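PDB 1VH5: hypothetical protein ydiI from Escherichia coli, which catalyses the hydrolysis of 1,4-dihydroxy-2-naphthoyl-CoA to 1,4-dihydroxy-2-naphthoate and free CoA in menaquinone biosynthesis, and also cleaves many other acyl-CoA thioesters. Local coordinates for residues 25-29 against 41-47; 71-76 against 113-117. Where two conformers were deposited one is given. Numbering follows the deposited sequence.

Interaction 1: 25-29 against 41-47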
loop_
_atom_site.group_PDB
_atom_site.type_symbol
_atom_site.label_atom_id
_atom_site.label_comp_id
_atom_site.label_asym_id
_atom_site.label_seq_id
_atom_site.Cartn_x
_atom_site.Cartn_y
_atom_site.Cartn_z
ATOM N N PHE A 25 5.515 1.476 -13.317
ATOM C CA PHE A 25 6.269 0.271 -12.932
ATOM C C PHE A 25 5.357 -0.924 -12.699
ATOM O O PHE A 25 5.689 -2.035 -13.086
ATOM C CB PHE A 25 7.114 0.563 -11.686
ATOM C CG PHE A 25 8.066 -0.559 -11.282
ATOM C CD1 PHE A 25 9.184 -0.858 -12.058
ATOM C CD2 PHE A 25 7.872 -1.270 -10.098
ATOM C CE1 PHE A 25 10.076 -1.858 -11.692
ATOM C CE2 PHE A 25 8.764 -2.290 -9.723
ATOM C CZ PHE A 25 9.866 -2.576 -10.533
ATOM N N LEU A 26 4.214 -0.695 -12.045
ATOM C CA LEU A 26 3.306 -1.788 -11.744
ATOM C C LEU A 26 2.255 -2.061 -12.827
ATOM O O LEU A 26 1.388 -2.935 -12.646
ATOM C CB LEU A 26 2.606 -1.561 -10.391
ATOM C CG LEU A 26 3.502 -1.442 -9.167
ATOM C CD1 LEU A 26 2.598 -1.285 -7.916
ATOM C CD2 LEU A 26 4.384 -2.678 -8.991
ATOM N N ASP A 27 2.294 -1.284 -13.917
ATOM C CA ASP A 27 1.305 -1.413 -15.004
ATOM C C ASP A 27 -0.115 -1.171 -14.533
ATOM O O ASP A 27 -1.036 -1.849 -14.961
ATOM C CB ASP A 27 1.411 -2.800 -15.681
ATOM C CG ASP A 27 0.641 -2.901 -16.995
ATOM O OD1 ASP A 27 0.077 -3.999 -17.245
ATOM O OD2 ASP A 27 0.564 -1.948 -17.804
ATOM N N ILE A 28 -0.269 -0.207 -13.636
ATOM C CA ILE A 28 -1.607 0.264 -13.326
ATOM C C ILE A 28 -2.128 1.067 -14.534
ATOM O O ILE A 28 -1.421 1.970 -15.024
ATOM C CB ILE A 28 -1.563 1.081 -12.015
ATOM C CG1 ILE A 28 -1.296 0.120 -10.844
ATOM C CG2 ILE A 28 -2.885 1.804 -11.777
ATOM C CD1 ILE A 28 -0.872 0.821 -9.511
ATOM N N ARG A 29 -3.343 0.740 -14.988
ATOM C CA ARG A 29 -3.913 1.349 -16.187
ATOM C C ARG A 29 -5.290 1.894 -15.824
ATOM O O ARG A 29 -6.188 1.138 -15.442
ATOM C CB ARG A 29 -4.107 0.294 -17.293
ATOM C CG ARG A 29 -2.940 -0.608 -17.624
ATOM C CD ARG A 29 -3.087 -1.317 -18.969
ATOM N NE ARG A 29 -2.052 -2.327 -19.188
ATOM C CZ ARG A 29 -2.258 -3.568 -19.628
ATOM N NH1 ARG A 29 -1.225 -4.391 -19.786
ATOM N NH2 ARG A 29 -3.486 -3.993 -19.893
ATOM N N THR A 41 -7.100 -0.734 -13.590
ATOM C CA THR A 41 -6.713 -2.120 -13.321
ATOM C C THR A 41 -5.214 -2.262 -13.066
ATOM O O THR A 41 -4.435 -1.392 -13.342
ATOM C CB THR A 41 -7.107 -3.060 -14.471
ATOM O OG1 THR A 41 -6.397 -2.659 -15.657
ATOM C CG2 THR A 41 -8.601 -2.991 -14.765
ATOM N N MET A 42 -4.844 -3.417 -12.517
ATOM C CA MET A 42 -3.461 -3.737 -12.151
ATOM C C MET A 42 -3.271 -5.235 -12.250
ATOM O O MET A 42 -4.135 -5.997 -11.826
ATOM C CB MET A 42 -3.170 -3.278 -10.719
ATOM C CG MET A 42 -1.751 -3.542 -10.166
ATOM S SD MET A 42 -1.553 -3.000 -8.472
ATOM C CE MET A 42 -2.555 -4.137 -7.708
ATOM N N PRO A 43 -2.137 -5.674 -12.817
ATOM C CA PRO A 43 -1.928 -7.118 -12.940
ATOM C C PRO A 43 -1.571 -7.719 -11.588
ATOM O O PRO A 43 -1.011 -7.027 -10.711
ATOM C CB PRO A 43 -0.705 -7.208 -13.875
ATOM C CG PRO A 43 0.082 -5.972 -13.574
ATOM C CD PRO A 43 -0.989 -4.914 -13.330
ATOM N N VAL A 44 -1.925 -8.986 -11.434
ATOM C CA VAL A 44 -1.454 -9.832 -10.343
ATOM C C VAL A 44 -0.272 -10.578 -10.968
ATOM O O VAL A 44 -0.445 -11.526 -11.724
ATOM C CB VAL A 44 -2.544 -10.801 -9.808
ATOM C CG1 VAL A 44 -2.008 -11.597 -8.621
ATOM C CG2 VAL A 44 -3.838 -10.061 -9.433
ATOM N N ASP A 45 0.917 -10.072 -10.741
ATOM C CA ASP A 45 2.127 -10.620 -11.387
ATOM C C ASP A 45 3.332 -10.527 -10.442
ATOM O O ASP A 45 3.220 -10.167 -9.257
ATOM C CB ASP A 45 2.384 -9.941 -12.749
ATOM C CG ASP A 45 2.871 -8.518 -12.636
ATOM O OD1 ASP A 45 3.092 -7.912 -13.708
ATOM O OD2 ASP A 45 3.078 -7.927 -11.569
ATOM N N SER A 46 4.513 -10.811 -10.946
ATOM C CA SER A 46 5.669 -10.881 -10.094
ATOM C C SER A 46 5.951 -9.569 -9.358
ATOM O O SER A 46 6.595 -9.599 -8.298
ATOM C CB SER A 46 6.893 -11.388 -10.877
ATOM O OG SER A 46 7.286 -10.455 -11.844
ATOM N N ARG A 47 5.499 -8.432 -9.898
ATOM C CA ARG A 47 5.769 -7.131 -9.286
ATOM C C ARG A 47 4.755 -6.774 -8.222
ATOM O O ARG A 47 4.970 -5.837 -7.468
ATOM C CB ARG A 47 5.837 -6.009 -10.329
ATOM C CG ARG A 47 7.049 -6.144 -11.242
ATOM C CD ARG A 47 7.113 -5.077 -12.330
ATOM N NE ARG A 47 8.299 -5.242 -13.182
ATOM C CZ ARG A 47 8.701 -4.365 -14.097
ATOM N NH1 ARG A 47 9.799 -4.630 -14.811
ATOM N NH2 ARG A 47 8.044 -3.224 -14.290
#
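Two backbone hydrogen bonds start the pairing: Arg29 N donates to Thr41 O (2.9 Å) and Thr41 N to Arg29 O (2.8 Å). Where this ladder has ended, Pro43, having no NH to donate, lays CD against Leu26 O (3.2 Å) and Asp27 O (3.5 Å). Further on, Arg47 NH2 donates to Phe25 O (2.9 Å) and its guanidinium lies flat on the Phe25 ring, an off-centre cation-pi stack. Arg47 N is taken by Asp45 OD2 (3.0 Å) in an Asx turn, but Arg47 O is buried without a partner. Asp27 OD1 bridges to Arg99 and to Arg29 NH1 (2.9 Å), and Arg29 NE donates to Asp27 OD2 (3.0 Å); Thr41 OG1 bonds Glu31 and Arg99. Ile28 and Met42 meet (CG1 to CG, 3.8 Å) and pack on helix 57-74. Asp27, with positive phi, is the first residue after helix 22-25 to leave helical geometry, in a Schellman motif leading into the antiparallel hairpin of strands 29-33 and 38-43 at the sheet edge of this hotdog-fold thioesterase.

Interaction 2: 71-76 against 113-117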
loop_
_atom_site.group_PDB
_atom_site.type_symbol
_atom_site.label_atom_id
_atom_site.label_comp_id
_atom_site.label_asym_id
_atom_site.label_seq_id
_atom_site.Cartn_x
_atom_site.Cartn_y
_atom_site.Cartn_z
ATOM N N ALA A 71 -8.345 10.976 -8.575
ATOM C CA ALA A 71 -9.761 11.388 -8.504
ATOM C C ALA A 71 -9.886 12.658 -7.679
ATOM O O ALA A 71 -10.605 13.613 -8.055
ATOM C CB ALA A 71 -10.617 10.271 -7.909
ATOM N N GLY A 72 -9.167 12.710 -6.567
ATOM C CA GLY A 72 -9.182 13.889 -5.697
ATOM C C GLY A 72 -8.719 15.128 -6.453
ATOM O O GLY A 72 -9.350 16.211 -6.382
ATOM N N TYR A 73 -7.577 15.018 -7.165
ATOM C CA TYR A 73 -7.042 16.124 -7.971
ATOM C C TYR A 73 -8.078 16.587 -9.003
ATOM O O TYR A 73 -8.288 17.799 -9.186
ATOM C CB TYR A 73 -5.751 15.643 -8.677
ATOM C CG TYR A 73 -5.300 16.585 -9.805
ATOM C CD1 TYR A 73 -4.712 17.820 -9.521
ATOM C CD2 TYR A 73 -5.467 16.216 -11.141
ATOM C CE1 TYR A 73 -4.307 18.693 -10.562
ATOM C CE2 TYR A 73 -5.044 17.068 -12.182
ATOM C CZ TYR A 73 -4.467 18.292 -11.866
ATOM O OH TYR A 73 -4.069 19.145 -12.886
ATOM N N LEU A 74 -8.746 15.634 -9.648
ATOM C CA LEU A 74 -9.731 15.974 -10.678
ATOM C C LEU A 74 -10.948 16.694 -10.123
ATOM O O LEU A 74 -11.706 17.297 -10.918
ATOM C CB LEU A 74 -10.174 14.750 -11.486
ATOM C CG LEU A 74 -9.065 14.049 -12.299
ATOM C CD1 LEU A 74 -9.573 12.725 -12.848
ATOM C CD2 LEU A 74 -8.550 14.920 -13.463
ATOM N N CYS A 75 -11.117 16.696 -8.789
ATOM C CA CYS A 75 -12.226 17.386 -8.119
ATOM C C CYS A 75 -11.766 18.710 -7.505
ATOM O O CYS A 75 -12.493 19.308 -6.700
ATOM C CB CYS A 75 -12.911 16.499 -7.076
ATOM S SG CYS A 75 -13.775 15.096 -7.831
ATOM N N THR A 76 -10.563 19.151 -7.866
ATOM C CA THR A 76 -10.086 20.497 -7.485
ATOM C C THR A 76 -9.931 21.333 -8.745
ATOM O O THR A 76 -10.108 20.825 -9.865
ATOM C CB THR A 76 -8.736 20.463 -6.709
ATOM O OG1 THR A 76 -7.691 19.974 -7.574
ATOM C CG2 THR A 76 -8.801 19.566 -5.475
ATOM N N HIS A 113 -11.421 18.922 2.643
ATOM C CA HIS A 113 -11.044 17.503 2.687
ATOM C C HIS A 113 -11.910 16.726 1.730
ATOM O O HIS A 113 -13.017 17.159 1.369
ATOM C CB HIS A 113 -11.202 16.940 4.124
ATOM C CG HIS A 113 -10.277 17.587 5.079
ATOM N ND1 HIS A 113 -10.604 18.729 5.770
ATOM C CD2 HIS A 113 -8.989 17.321 5.368
ATOM C CE1 HIS A 113 -9.565 19.114 6.489
ATOM N NE2 HIS A 113 -8.571 18.278 6.253
ATOM N N GLN A 114 -11.447 15.523 1.375
ATOM C CA GLN A 114 -12.243 14.588 0.589
ATOM C C GLN A 114 -12.101 13.209 1.215
ATOM O O GLN A 114 -11.085 12.897 1.857
ATOM C CB GLN A 114 -11.763 14.505 -0.875
ATOM C CG GLN A 114 -11.555 15.844 -1.537
ATOM C CD GLN A 114 -10.754 15.709 -2.807
ATOM O OE1 GLN A 114 -9.880 14.833 -2.925
ATOM N NE2 GLN A 114 -11.022 16.603 -3.777
ATOM N N VAL A 115 -13.101 12.381 0.992
ATOM C CA VAL A 115 -13.001 10.972 1.329
ATOM C C VAL A 115 -13.453 10.162 0.131
ATOM O O VAL A 115 -14.519 10.424 -0.439
ATOM C CB VAL A 115 -13.864 10.620 2.557
ATOM C CG1 VAL A 115 -13.768 9.095 2.926
ATOM C CG2 VAL A 115 -13.487 11.527 3.752
ATOM N N TRP A 116 -12.613 9.197 -0.257
ATOM C CA TRP A 116 -12.838 8.358 -1.423
ATOM C C TRP A 116 -12.973 6.913 -0.953
ATOM O O TRP A 116 -12.217 6.484 -0.059
ATOM C CB TRP A 116 -11.627 8.492 -2.360
ATOM C CG TRP A 116 -11.530 9.842 -2.989
ATOM C CD1 TRP A 116 -10.811 10.907 -2.572
ATOM C CD2 TRP A 116 -12.305 10.293 -4.095
ATOM N NE1 TRP A 116 -11.023 11.996 -3.399
ATOM C CE2 TRP A 116 -11.968 11.645 -4.323
ATOM C CE3 TRP A 116 -13.259 9.679 -4.927
ATOM C CZ2 TRP A 116 -12.523 12.395 -5.366
ATOM C CZ3 TRP A 116 -13.811 10.427 -5.984
ATOM C CH2 TRP A 116 -13.433 11.773 -6.183
ATOM N N GLN A 117 -13.894 6.162 -1.555
ATOM C CA GLN A 117 -13.993 4.723 -1.311
ATOM C C GLN A 117 -13.488 4.017 -2.569
ATOM O O GLN A 117 -13.950 4.293 -3.702
ATOM C CB GLN A 117 -15.422 4.344 -1.015
ATOM C CG GLN A 117 -15.648 2.851 -0.628
ATOM C CD GLN A 117 -17.027 2.684 0.002
ATOM O OE1 GLN A 117 -17.233 2.995 1.172
ATOM N NE2 GLN A 117 -17.968 2.268 -0.784
#
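Trp116, in its m rotamer, lays its indole against the last turn of helix 57-74. Ala71 CB sits over the six-membered ring, 3.6 Å from its centroid and 12° off the normal, a CH-pi contact for which a small methyl is well suited. Cys75, also m, brings SG to the ring edge, 3.7 Å from Trp116 CH2. This is the hotdog fold in section: a long central helix wrapped by a curved antiparallel sheet, here strand 113-121, whose inward residues Gln114 and Trp116 meet the helix end. Gln114, m then t, extends its amide to Gly72. Its NE2 donates to Gly72 O at 3.1 Å, while OE1 accepts from Trp116 NE1 at 3.1 Å and also bonds Thr135, so both ends of the buried amide have partners. Gly72 CA is 3.0 Å from Gln114 OE1; a beta carbon there would clash with that oxygen. Past the helix, Thr76 takes the p rotamer, which lets OG1 donate back to Tyr73 O at 2.8 Å, with Arg7 as a further partner.

How the interactions relate
Interactions 1 and 2 lie on opposite sides of the chain's centre, their centres about 23 Å apart, yet both reach the same curved sheet and helix 57-74. In interaction 2 the C-terminal end of that helix is half of the contact; around interaction 1, Val62, Leu63 and Ala59, nearer its start, touch Leu26, Ile28 and Met42. Interaction 2 is wholly buried: small residues, an aromatic ring and an amide bonded at both ends make the contact, without charged groups. Interaction 1, only partly buried, joins the helix end and loop before strand 29-33 to strand 38-43 and the loop after it: main-chain pairing is supplemented by arginines and aspartates, and Phe25 and Arg47 also pack against the second subunit.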